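Local coordinates for neutral ceramidase (Pseudomonas aeruginosa, PDB 2ZWS), which hydrolyses the N-acyl linkage of ceramides to sphingosine and free fatty acid in a zinc-dependent reaction, and also catalyses the reverse synthesis, at residues 57-61 and 239-243; 298-304 and 391-397; 408-412 and 438-444; 446-450 and 460-466. All coordinates share one frame; numbering follows the deposited sequence. Where two conformers were deposited one is given.

Interaction 1 of 4, residues 57-61 and 239-243; sequences VYVNT and AAFAQ. With FMT (formic acid), chain E.
Asn60 and Tyr58 reach from strand 55-61 to the end of strand 238-242, two members of the large mixed sheet of the N-terminal catalytic part of neutral ceramidase. The strands are not paired with each other: their short axes approach to 7.4 Å and run at 74°, so side chains span the gap. The polar part of the contact rests on Asn60, inferred to bind substrate. With CG anti to the backbone N (chi1 -163°), its amide projects toward segment 239-243. Asn60 ND2 gives a weak, bent hydrogen bond to Phe241 O (3.0 Å, 127° at the hydrogen). A better-angled one runs from Asn60 ND2 to formate O2 at 2.8 Å. The formate probably came from the crystallisation liquor, yet its place is consistent with a polar pocket there. At the other end of the amide a water lies 2.8 Å from Asn60 OD1, probably as donor, and accepts from Gln243 N at 2.9 Å. Partners at both ends would restrain rotation of this buried amide. The apolar part is small: Asn60 CB meets Ala240 CB at 4.0 Å. Tyr58, whose hydroxyl probably pairs with the Asn439 side chain, presents its ring edge to Ala242, with OH 3.2 Å from Ala242 CB.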
# COMPACT_ATOMS: atom_id res chain seq x y z
N VAL A 57 -14.36 -9.67 -3.91
CA VAL A 57 -13.43 -9.37 -2.82
C VAL A 57 -12.52 -8.20 -3.21
O VAL A 57 -11.94 -8.15 -4.32
CB VAL A 57 -12.66 -10.64 -2.32
CG1 VAL A 57 -11.82 -11.28 -3.42
CG2 VAL A 57 -11.82 -10.31 -1.09
N TYR A 58 -12.42 -7.25 -2.29
CA TYR A 58 -11.54 -6.10 -2.40
C TYR A 58 -10.50 -6.18 -1.28
O TYR A 58 -10.85 -6.44 -0.12
CB TYR A 58 -12.36 -4.80 -2.26
CG TYR A 58 -11.53 -3.57 -2.11
CD1 TYR A 58 -11.16 -3.08 -0.85
CD2 TYR A 58 -11.09 -2.90 -3.25
CE1 TYR A 58 -10.37 -1.95 -0.71
CE2 TYR A 58 -10.30 -1.74 -3.14
CZ TYR A 58 -9.94 -1.28 -1.87
OH TYR A 58 -9.17 -0.15 -1.76
N VAL A 59 -9.22 -6.09 -1.65
CA VAL A 59 -8.14 -6.13 -0.66
C VAL A 59 -7.32 -4.86 -0.76
O VAL A 59 -6.84 -4.51 -1.85
CB VAL A 59 -7.20 -7.40 -0.83
CG1 VAL A 59 -6.19 -7.46 0.28
CG2 VAL A 59 -8.01 -8.72 -0.90
N ASN A 60 -7.19 -4.13 0.35
CA ASN A 60 -6.28 -2.99 0.36
C ASN A 60 -5.03 -3.35 1.18
O ASN A 60 -5.13 -3.98 2.23
CB ASN A 60 -6.94 -1.72 0.93
CG ASN A 60 -6.19 -0.45 0.58
OD1 ASN A 60 -5.83 -0.20 -0.58
ND2 ASN A 60 -5.99 0.38 1.57
N THR A 61 -3.85 -3.02 0.64
CA THR A 61 -2.59 -3.46 1.21
C THR A 61 -1.69 -2.28 1.62
O THR A 61 -1.61 -1.24 0.91
CB THR A 61 -1.80 -4.35 0.19
OG1 THR A 61 -1.47 -3.57 -0.99
CG2 THR A 61 -2.62 -5.63 -0.19
N ALA A 239 -10.52 -1.54 9.22
CA ALA A 239 -10.62 -0.23 8.56
C ALA A 239 -9.52 -0.11 7.52
O ALA A 239 -8.34 -0.13 7.86
CB ALA A 239 -10.46 0.89 9.55
N ALA A 240 -9.92 0.01 6.27
CA ALA A 240 -8.96 0.27 5.17
C ALA A 240 -9.01 1.76 4.78
O ALA A 240 -10.07 2.32 4.60
CB ALA A 240 -9.26 -0.61 3.95
N PHE A 241 -7.83 2.37 4.62
CA PHE A 241 -7.72 3.69 4.03
C PHE A 241 -7.05 3.52 2.68
O PHE A 241 -5.83 3.23 2.60
CB PHE A 241 -6.96 4.63 4.97
CG PHE A 241 -7.82 5.10 6.10
CD1 PHE A 241 -8.06 4.24 7.16
CD2 PHE A 241 -8.45 6.35 6.06
CE1 PHE A 241 -8.92 4.62 8.22
CE2 PHE A 241 -9.29 6.74 7.12
CZ PHE A 241 -9.54 5.86 8.17
N ALA A 242 -7.86 3.68 1.64
CA ALA A 242 -7.47 3.48 0.24
C ALA A 242 -7.25 4.82 -0.48
O ALA A 242 -7.67 5.89 -0.01
CB ALA A 242 -8.53 2.68 -0.50
N GLN A 243 -6.55 4.74 -1.61
CA GLN A 243 -6.28 5.90 -2.47
C GLN A 243 -7.34 6.12 -3.54
O GLN A 243 -8.07 5.20 -3.90
CB GLN A 243 -4.94 5.73 -3.21
CG GLN A 243 -3.75 5.71 -2.27
CD GLN A 243 -3.37 7.08 -1.75
OE1 GLN A 243 -4.02 8.11 -2.06
NE2 GLN A 243 -2.28 7.12 -0.99
C FMT E . -5.20 1.10 5.12
O1 FMT E . -4.11 1.21 5.77
O2 FMT E . -5.65 0.17 4.38
O HOH W 1 -5.73 2.01 -2.34

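Interaction 2 of 4, residues 298-304 and 391-397; sequences RFRFVDF and TVLPIQM. With PLM (palmitic acid), chain G.
Arg298 and Met397 begin a regular antiparallel ladder whose backbone bonds come in pairs. Arg298 N to Met397 O spans 2.9 Å, and the return bond completes that pair; Arg300 with Ile395 and Val302 with Leu393 do the same. Phe304 N extends the series by donating to Thr391 O at 2.8 Å, almost in line with the carbonyl. Between lie the non-hydrogen-bonded pairs, Phe299 with Gln396, Phe301 with Pro394 and Asp303 with Val392, where CA-H...O contacts fill in. The ladder is the edge of a four-stranded mixed sheet, 295-303 being one of its two outermost strands within the chain.

On the face of Phe299, Phe301 and Pro394, Phe299 CE1 touches Pro394 CB at 3.6 Å, and Phe301 CB meets Val392 CG1 at 3.7 Å. Phe299 CG lies anti to the backbone N (chi1 173°), which brings Phe299 CZ over the centre of the Phe301 ring, 3.6 Å above its plane; helix 68-81 covers this side. On the face of Val302, Leu393 and Ile395, Val302 CG2 packs on Ile395 CG1 at 3.8 Å. There Leu393 CD1 stands over the Phe304 ring in a CH-pi contact, 3.7 Å from the centroid and 8° off the normal.

A water bridges Asp303 OD1, to which it donates, and Thr391 OG1; OD1 also accepts from Thr305 N. Palmitate O2 approaches one face of the Arg298 guanidinium, whose NH2 bonds Leu490 O.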
# COMPACT_ATOMS: atom_id res chain seq x y z
N ARG A 298 -16.37 -6.40 -14.12
CA ARG A 298 -15.69 -6.73 -15.38
C ARG A 298 -14.19 -6.57 -15.16
O ARG A 298 -13.76 -5.82 -14.27
CB ARG A 298 -16.13 -5.80 -16.53
CG ARG A 298 -17.57 -5.97 -16.99
CD ARG A 298 -17.85 -7.31 -17.68
NE ARG A 298 -19.19 -7.29 -18.27
CZ ARG A 298 -20.31 -7.43 -17.56
NH1 ARG A 298 -20.27 -7.62 -16.25
NH2 ARG A 298 -21.49 -7.36 -18.17
N PHE A 299 -13.42 -7.28 -15.98
CA PHE A 299 -11.98 -7.24 -15.89
C PHE A 299 -11.40 -7.55 -17.26
O PHE A 299 -11.91 -8.44 -17.96
CB PHE A 299 -11.46 -8.30 -14.91
CG PHE A 299 -9.96 -8.43 -14.90
CD1 PHE A 299 -9.21 -7.74 -13.96
CD2 PHE A 299 -9.30 -9.23 -15.84
CE1 PHE A 299 -7.83 -7.81 -13.96
CE2 PHE A 299 -7.92 -9.32 -15.82
CZ PHE A 299 -7.19 -8.61 -14.90
N ARG A 300 -10.33 -6.86 -17.61
CA ARG A 300 -9.61 -7.10 -18.85
C ARG A 300 -8.14 -6.79 -18.68
O ARG A 300 -7.81 -5.71 -18.21
CB ARG A 300 -10.17 -6.14 -19.92
CG ARG A 300 -10.54 -6.85 -21.13
CD ARG A 300 -10.07 -6.14 -22.37
NE ARG A 300 -10.54 -4.78 -22.56
CZ ARG A 300 -10.15 -4.04 -23.61
NH1 ARG A 300 -9.32 -4.58 -24.48
NH2 ARG A 300 -10.60 -2.80 -23.79
N PHE A 301 -7.26 -7.72 -19.08
CA PHE A 301 -5.88 -7.33 -19.40
C PHE A 301 -5.84 -6.68 -20.78
O PHE A 301 -6.32 -7.26 -21.76
CB PHE A 301 -4.92 -8.51 -19.37
CG PHE A 301 -4.50 -8.94 -17.98
CD1 PHE A 301 -3.80 -8.06 -17.15
CD2 PHE A 301 -4.75 -10.23 -17.53
CE1 PHE A 301 -3.37 -8.46 -15.88
CE2 PHE A 301 -4.34 -10.65 -16.23
CZ PHE A 301 -3.67 -9.76 -15.41
N VAL A 302 -5.25 -5.49 -20.85
CA VAL A 302 -5.18 -4.71 -22.11
C VAL A 302 -3.74 -4.56 -22.56
O VAL A 302 -2.89 -4.10 -21.79
CB VAL A 302 -5.80 -3.30 -21.93
CG1 VAL A 302 -5.83 -2.55 -23.25
CG2 VAL A 302 -7.21 -3.43 -21.37
N ASP A 303 -3.45 -4.94 -23.80
CA ASP A 303 -2.14 -4.68 -24.35
C ASP A 303 -2.02 -3.19 -24.77
O ASP A 303 -2.75 -2.71 -25.68
CB ASP A 303 -1.87 -5.61 -25.53
CG ASP A 303 -0.42 -5.52 -26.04
OD1 ASP A 303 0.36 -4.66 -25.56
OD2 ASP A 303 -0.06 -6.36 -26.91
N PHE A 304 -1.16 -2.47 -24.06
CA PHE A 304 -1.00 -1.02 -24.27
C PHE A 304 -0.17 -0.70 -25.52
O PHE A 304 -0.20 0.44 -26.02
CB PHE A 304 -0.41 -0.36 -22.99
CG PHE A 304 -1.45 0.20 -22.06
CD1 PHE A 304 -2.60 -0.54 -21.77
CD2 PHE A 304 -1.29 1.45 -21.49
CE1 PHE A 304 -3.59 -0.01 -20.92
CE2 PHE A 304 -2.27 1.98 -20.66
CZ PHE A 304 -3.42 1.26 -20.38
N THR A 391 3.60 -3.67 -20.10
CA THR A 391 2.95 -3.44 -21.38
C THR A 391 1.51 -3.92 -21.41
O THR A 391 0.73 -3.47 -22.24
CB THR A 391 3.72 -4.11 -22.52
OG1 THR A 391 3.74 -5.53 -22.32
CG2 THR A 391 5.17 -3.57 -22.58
N VAL A 392 1.16 -4.88 -20.53
CA VAL A 392 -0.19 -5.46 -20.52
C VAL A 392 -0.74 -5.14 -19.15
O VAL A 392 -0.16 -5.55 -18.15
CB VAL A 392 -0.16 -6.99 -20.77
CG1 VAL A 392 -1.56 -7.61 -20.53
CG2 VAL A 392 0.41 -7.31 -22.16
N LEU A 393 -1.83 -4.38 -19.12
CA LEU A 393 -2.29 -3.80 -17.85
C LEU A 393 -3.74 -4.14 -17.54
O LEU A 393 -4.57 -4.23 -18.45
CB LEU A 393 -2.11 -2.27 -17.87
CG LEU A 393 -0.63 -1.81 -17.90
CD1 LEU A 393 -0.61 -0.34 -18.13
CD2 LEU A 393 0.05 -2.17 -16.58
N PRO A 394 -4.05 -4.38 -16.25
CA PRO A 394 -5.40 -4.75 -15.86
C PRO A 394 -6.29 -3.51 -15.75
O PRO A 394 -5.88 -2.48 -15.18
CB PRO A 394 -5.19 -5.37 -14.47
CG PRO A 394 -4.03 -4.59 -13.88
CD PRO A 394 -3.13 -4.28 -15.10
N ILE A 395 -7.51 -3.65 -16.28
CA ILE A 395 -8.55 -2.65 -16.11
C ILE A 395 -9.72 -3.41 -15.46
O ILE A 395 -10.10 -4.49 -15.94
CB ILE A 395 -8.99 -2.07 -17.48
CG1 ILE A 395 -7.82 -1.39 -18.25
CG2 ILE A 395 -10.21 -1.15 -17.32
CD1 ILE A 395 -7.22 -0.23 -17.49
N GLN A 396 -10.31 -2.86 -14.40
CA GLN A 396 -11.31 -3.57 -13.64
C GLN A 396 -12.32 -2.59 -13.07
O GLN A 396 -11.97 -1.46 -12.67
CB GLN A 396 -10.62 -4.30 -12.48
CG GLN A 396 -11.56 -5.24 -11.72
CD GLN A 396 -10.83 -5.97 -10.63
OE1 GLN A 396 -10.11 -5.34 -9.86
NE2 GLN A 396 -10.97 -7.31 -10.57
N MET A 397 -13.57 -3.06 -12.99
CA MET A 397 -14.65 -2.32 -12.34
C MET A 397 -15.53 -3.28 -11.57
O MET A 397 -15.86 -4.37 -12.07
CB MET A 397 -15.52 -1.56 -13.34
CG MET A 397 -14.84 -0.45 -14.10
SD MET A 397 -15.88 0.35 -15.34
CE MET A 397 -17.24 0.92 -14.31
C1 PLM G . -21.46 -11.12 -18.67
O1 PLM G . -21.54 -11.64 -17.53
O2 PLM G . -22.28 -10.23 -18.99
C2 PLM G . -20.41 -11.58 -19.65
C3 PLM G . -19.04 -11.54 -18.98
C4 PLM G . -17.98 -12.16 -19.88
C5 PLM G . -17.99 -13.69 -19.93
C6 PLM G . -16.70 -14.16 -20.59
C7 PLM G . -16.91 -14.45 -22.07
C8 PLM G . -16.28 -13.40 -22.97
C9 PLM G . -16.32 -13.83 -24.43
CA PLM G . -16.95 -12.78 -25.33
CB PLM G . -15.89 -11.87 -25.95
CC PLM G . -16.31 -10.41 -25.82
CD PLM G . -16.39 -9.73 -27.18
CE PLM G . -17.22 -8.45 -27.13
CF PLM G . -16.36 -7.23 -26.83
CG PLM G . -15.69 -6.67 -28.08
O HOH W 2 2.71 -6.18 -24.85

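Interaction 3 of 4, residues 408-412 and 438-444. With ZN (zinc ion), chain B.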
# COMPACT_ATOMS: atom_id res chain seq x y z
N ALA A 408 -7.59 1.03 -11.05
CA ALA A 408 -6.69 1.52 -12.09
C ALA A 408 -5.23 1.31 -11.68
O ALA A 408 -4.85 1.68 -10.56
CB ALA A 408 -6.99 2.98 -12.36
N PRO A 409 -4.41 0.75 -12.61
CA PRO A 409 -3.04 0.33 -12.28
C PRO A 409 -1.95 1.39 -12.35
O PRO A 409 -0.87 1.13 -12.90
CB PRO A 409 -2.77 -0.77 -13.32
CG PRO A 409 -3.53 -0.26 -14.56
CD PRO A 409 -4.80 0.34 -13.98
N ALA A 410 -2.25 2.58 -11.85
CA ALA A 410 -1.25 3.65 -11.90
C ALA A 410 -1.59 4.77 -10.89
O ALA A 410 -2.58 4.68 -10.16
CB ALA A 410 -1.17 4.24 -13.33
N GLU A 411 -0.75 5.80 -10.86
CA GLU A 411 -0.99 7.01 -10.05
C GLU A 411 -1.62 8.07 -10.94
O GLU A 411 -0.93 8.62 -11.79
CB GLU A 411 0.32 7.58 -9.49
CG GLU A 411 1.30 6.55 -8.98
CD GLU A 411 2.25 7.11 -7.93
OE1 GLU A 411 1.90 8.10 -7.19
OE2 GLU A 411 3.35 6.55 -7.83
N PHE A 412 -2.89 8.36 -10.74
CA PHE A 412 -3.56 9.35 -11.57
C PHE A 412 -3.58 10.70 -10.87
O PHE A 412 -3.88 10.79 -9.70
CB PHE A 412 -4.99 8.90 -11.86
CG PHE A 412 -5.06 7.74 -12.82
CD1 PHE A 412 -4.60 6.46 -12.44
CD2 PHE A 412 -5.60 7.91 -14.08
CE1 PHE A 412 -4.64 5.41 -13.35
CE2 PHE A 412 -5.67 6.85 -14.97
CZ PHE A 412 -5.18 5.58 -14.60
N PHE A 438 -12.91 6.09 -7.81
CA PHE A 438 -11.74 5.76 -8.60
C PHE A 438 -10.62 5.32 -7.67
O PHE A 438 -10.12 6.13 -6.92
CB PHE A 438 -11.32 7.01 -9.39
CG PHE A 438 -10.20 6.77 -10.34
CD1 PHE A 438 -10.43 6.47 -11.67
CD2 PHE A 438 -8.87 6.82 -9.89
CE1 PHE A 438 -9.37 6.23 -12.56
CE2 PHE A 438 -7.81 6.60 -10.77
CZ PHE A 438 -8.06 6.29 -12.11
N ASN A 439 -10.26 4.04 -7.69
CA ASN A 439 -9.17 3.55 -6.85
C ASN A 439 -7.92 3.31 -7.69
O ASN A 439 -7.85 2.31 -8.39
CB ASN A 439 -9.64 2.25 -6.15
CG ASN A 439 -8.77 1.85 -4.95
OD1 ASN A 439 -7.54 2.09 -4.92
ND2 ASN A 439 -9.40 1.23 -3.98
N GLY A 440 -6.97 4.24 -7.65
CA GLY A 440 -5.64 4.08 -8.29
C GLY A 440 -4.82 3.05 -7.52
O GLY A 440 -5.27 2.54 -6.48
N TYR A 441 -3.62 2.76 -8.01
CA TYR A 441 -2.71 1.80 -7.35
C TYR A 441 -3.34 0.41 -7.22
O TYR A 441 -3.09 -0.29 -6.23
CB TYR A 441 -2.29 2.28 -5.95
CG TYR A 441 -1.80 3.71 -5.93
CD1 TYR A 441 -0.45 4.01 -6.16
CD2 TYR A 441 -2.68 4.77 -5.69
CE1 TYR A 441 0.01 5.35 -6.15
CE2 TYR A 441 -2.25 6.10 -5.69
CZ TYR A 441 -0.90 6.38 -5.92
OH TYR A 441 -0.52 7.69 -5.92
N ALA A 442 -4.12 0.00 -8.21
CA ALA A 442 -4.80 -1.32 -8.14
C ALA A 442 -4.31 -2.31 -9.21
O ALA A 442 -4.20 -1.94 -10.40
CB ALA A 442 -6.32 -1.16 -8.25
N ASN A 443 -4.03 -3.54 -8.77
CA ASN A 443 -3.77 -4.70 -9.62
C ASN A 443 -2.44 -4.74 -10.39
O ASN A 443 -1.97 -5.83 -10.71
CB ASN A 443 -4.94 -4.99 -10.57
CG ASN A 443 -6.25 -5.27 -9.84
OD1 ASN A 443 -7.32 -4.86 -10.33
ND2 ASN A 443 -6.19 -5.99 -8.74
N ALA A 444 -1.86 -3.57 -10.69
CA ALA A 444 -0.50 -3.49 -11.25
C ALA A 444 -0.01 -2.09 -10.98
O ALA A 444 -0.74 -1.28 -10.40
CB ALA A 444 -0.49 -3.79 -12.75
ZN ZN B . 3.60 8.29 -6.04
O HOH W 3 5.57 8.01 -5.32
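The zinc site of the ceramidase takes one of its ligands, Glu411, from this contact between a short strand and the turn that follows strand 435-439. Glu411 binds zinc unevenly through both oxygens, OE1 at 2.1 Å and OE2 at 2.5 Å; a water, His97, His204 and Tyr448 complete the coordination. Its CG lies anti to the carbonyl carbon (chi1 -41°) and the chain is extended beyond CG, which carries the carboxylate out to the metal. Tyr441 OH donates to Glu411 OE1 over 2.8 Å, arriving from above the carboxylate plane, 48° out of it. The Tyr441 side chain crosses the glutamate at a slant, with CE1 3.3 Å from Glu411 CG.

Backbone bonds join the two segments beside this pair. Ala408 N donates to Asn439 O and Ala442 N to Ala408 O, each at 3.0 Å. Tyr441 N donates to Ala410 O from above the carbonyl plane, fixing the backbone of the residue whose hydroxyl reaches the carboxylate.

Away from the metal, the aromatic contact is T-shaped. The edge of Phe438 points into the face of Phe412, with centroids 4.7 Å apart and planes at 70°; Phe438 CZ lies over the middle of that ring and also touches Ala408 CB at 3.5 Å.

OE1 is therefore shared between zinc and a phenol proton, while OE2 is hydrogen-bonded to Tyr445 OH. Zinc and the two phenols together would limit rotation of the carboxylate.

Interaction 4 of 4, residues 446-450 and 460-466. With ZN (zinc ion), chain B.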
# COMPACT_ATOMS: atom_id res chain seq x y z
N ALA A 446 1.96 1.06 -13.13
CA ALA A 446 2.55 1.54 -14.38
C ALA A 446 2.77 3.05 -14.27
O ALA A 446 2.41 3.82 -15.17
CB ALA A 446 1.64 1.17 -15.56
N SER A 447 3.40 3.46 -13.17
CA SER A 447 3.84 4.83 -12.95
C SER A 447 2.69 5.85 -12.95
O SER A 447 1.68 5.60 -12.36
CB SER A 447 4.98 5.17 -13.93
OG SER A 447 6.10 4.34 -13.63
N TYR A 448 2.83 6.98 -13.64
CA TYR A 448 1.90 8.11 -13.46
C TYR A 448 0.98 8.36 -14.65
O TYR A 448 1.30 7.98 -15.78
CB TYR A 448 2.66 9.40 -13.07
CG TYR A 448 3.21 9.38 -11.66
CD1 TYR A 448 4.37 8.69 -11.33
CD2 TYR A 448 2.56 10.07 -10.64
CE1 TYR A 448 4.86 8.65 -9.98
CE2 TYR A 448 3.03 10.08 -9.33
CZ TYR A 448 4.18 9.36 -8.98
OH TYR A 448 4.60 9.35 -7.64
N VAL A 449 -0.17 8.97 -14.38
CA VAL A 449 -1.07 9.39 -15.45
C VAL A 449 -1.51 10.83 -15.22
O VAL A 449 -2.14 11.18 -14.23
CB VAL A 449 -2.30 8.48 -15.59
CG1 VAL A 449 -3.17 8.94 -16.75
CG2 VAL A 449 -1.88 7.00 -15.76
N THR A 450 -1.20 11.62 -16.22
CA THR A 450 -1.41 13.04 -16.23
C THR A 450 -2.36 13.33 -17.42
O THR A 450 -2.44 12.56 -18.39
CB THR A 450 0.03 13.51 -16.42
OG1 THR A 450 0.60 14.32 -15.38
CG2 THR A 450 0.60 13.35 -17.72
N TYR A 460 7.13 16.39 -12.72
CA TYR A 460 7.54 15.02 -12.41
C TYR A 460 6.54 13.96 -12.92
O TYR A 460 6.93 12.99 -13.57
CB TYR A 460 7.78 14.89 -10.91
CG TYR A 460 8.07 13.48 -10.47
CD1 TYR A 460 9.31 12.89 -10.73
CD2 TYR A 460 7.10 12.73 -9.81
CE1 TYR A 460 9.58 11.56 -10.35
CE2 TYR A 460 7.35 11.42 -9.40
CZ TYR A 460 8.58 10.84 -9.69
OH TYR A 460 8.83 9.54 -9.28
N GLU A 461 5.26 14.18 -12.66
CA GLU A 461 4.22 13.24 -13.07
C GLU A 461 4.11 13.08 -14.58
O GLU A 461 3.84 11.98 -15.09
CB GLU A 461 2.87 13.65 -12.47
CG GLU A 461 2.86 13.68 -10.93
CD GLU A 461 3.47 14.95 -10.34
OE1 GLU A 461 3.68 15.96 -11.07
OE2 GLU A 461 3.76 14.95 -9.14
N GLY A 462 4.25 14.20 -15.29
CA GLY A 462 4.50 14.14 -16.72
C GLY A 462 5.93 13.65 -16.78
O GLY A 462 6.73 13.92 -15.90
N GLY A 463 6.29 12.89 -17.78
CA GLY A 463 7.67 12.43 -17.74
C GLY A 463 7.78 11.13 -16.97
O GLY A 463 8.68 10.34 -17.25
N SER A 464 6.89 10.89 -15.99
CA SER A 464 6.63 9.48 -15.64
C SER A 464 5.29 8.96 -16.17
O SER A 464 4.81 7.91 -15.74
CB SER A 464 6.75 9.22 -14.13
OG SER A 464 8.12 9.21 -13.74
N THR A 465 4.70 9.71 -17.11
CA THR A 465 3.52 9.23 -17.84
C THR A 465 4.03 8.41 -19.02
O THR A 465 4.42 8.95 -20.07
CB THR A 465 2.60 10.39 -18.24
OG1 THR A 465 2.08 11.03 -17.06
CG2 THR A 465 1.44 9.91 -19.12
N LEU A 466 4.12 7.09 -18.82
CA LEU A 466 4.97 6.25 -19.67
C LEU A 466 4.60 6.24 -21.14
O LEU A 466 5.50 6.24 -22.00
CB LEU A 466 4.99 4.80 -19.15
CG LEU A 466 5.55 4.62 -17.74
CD1 LEU A 466 5.36 3.16 -17.31
CD2 LEU A 466 7.03 5.01 -17.64
ZN ZN B . 3.60 8.29 -6.04
O HOH W 4 2.13 5.82 -17.03
O HOH W 3 5.57 8.01 -5.32
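The zinc-binding tyrosine of the active site, Tyr448, is backed here by the loop 460-466. Its OH lies 2.2 Å from the zinc ion, the same metal that Glu411 binds. The same oxygen is hydrogen-bonded by Arg160 NH2, a charged donor that would be expected to polarise it further. With CG anti to the carbonyl carbon (chi1 -72°), the ring passes alongside the loop on its way to the metal.

Three loop side chains flank that ring. Tyr460 makes a T-shaped stack, its edge toward the face of Tyr448, with centroids 5.4 Å apart and planes at 73°; CE2 of Tyr460 comes 3.8 Å from CE1 of Tyr448. The methylene Glu461 CG lies 3.6 Å from Tyr448 CD2, while the Glu461 carboxylate turns to Arg160 and Ser161. Ser464 CB lies 3.7 Å from Tyr448 CD1.

Strand 448-449 pairs in parallel with strand 411-412, and on the loop side its backbone meets segment 460-466 instead of another strand. Tyr448 N donates to Ser464 O at 3.0 Å, coming from above the carbonyl plane, and Thr465 CA directs a CA-H...O contact at Tyr448 O.

A water links the two backbones: it donates to Ala446 O and to Tyr448 O, and accepts from Leu466 N. Next to it the Leu466 side chain covers the start of the strand segment, CG lying 3.9 Å from Ser447 CB, while Ser447 OG is hydrogen-bonded to Tyr111.

Interactions 3 and 4 meet at the zinc ion and share its water; their centres are 12 Å apart. Strands 411-412 and 448-449 join them, with Glu411 O 2.7 Å from Val449 N and Glu411 N 2.9 Å from Ser447 O, both probable hydrogen bonds. Interaction 1 approaches the site from the large sheet: Gln243 CB packs on Tyr441 CD2 of interaction 3 at 3.5 Å, and the Asn60 side chain is about 14 Å from the zinc. Interaction 2 adjoins interaction 3, Pro394 CD lying 3.6 Å from Ala444 CB, and touches interaction 4 where Leu393 CD1 is 3.7 Å from Ala446 CB.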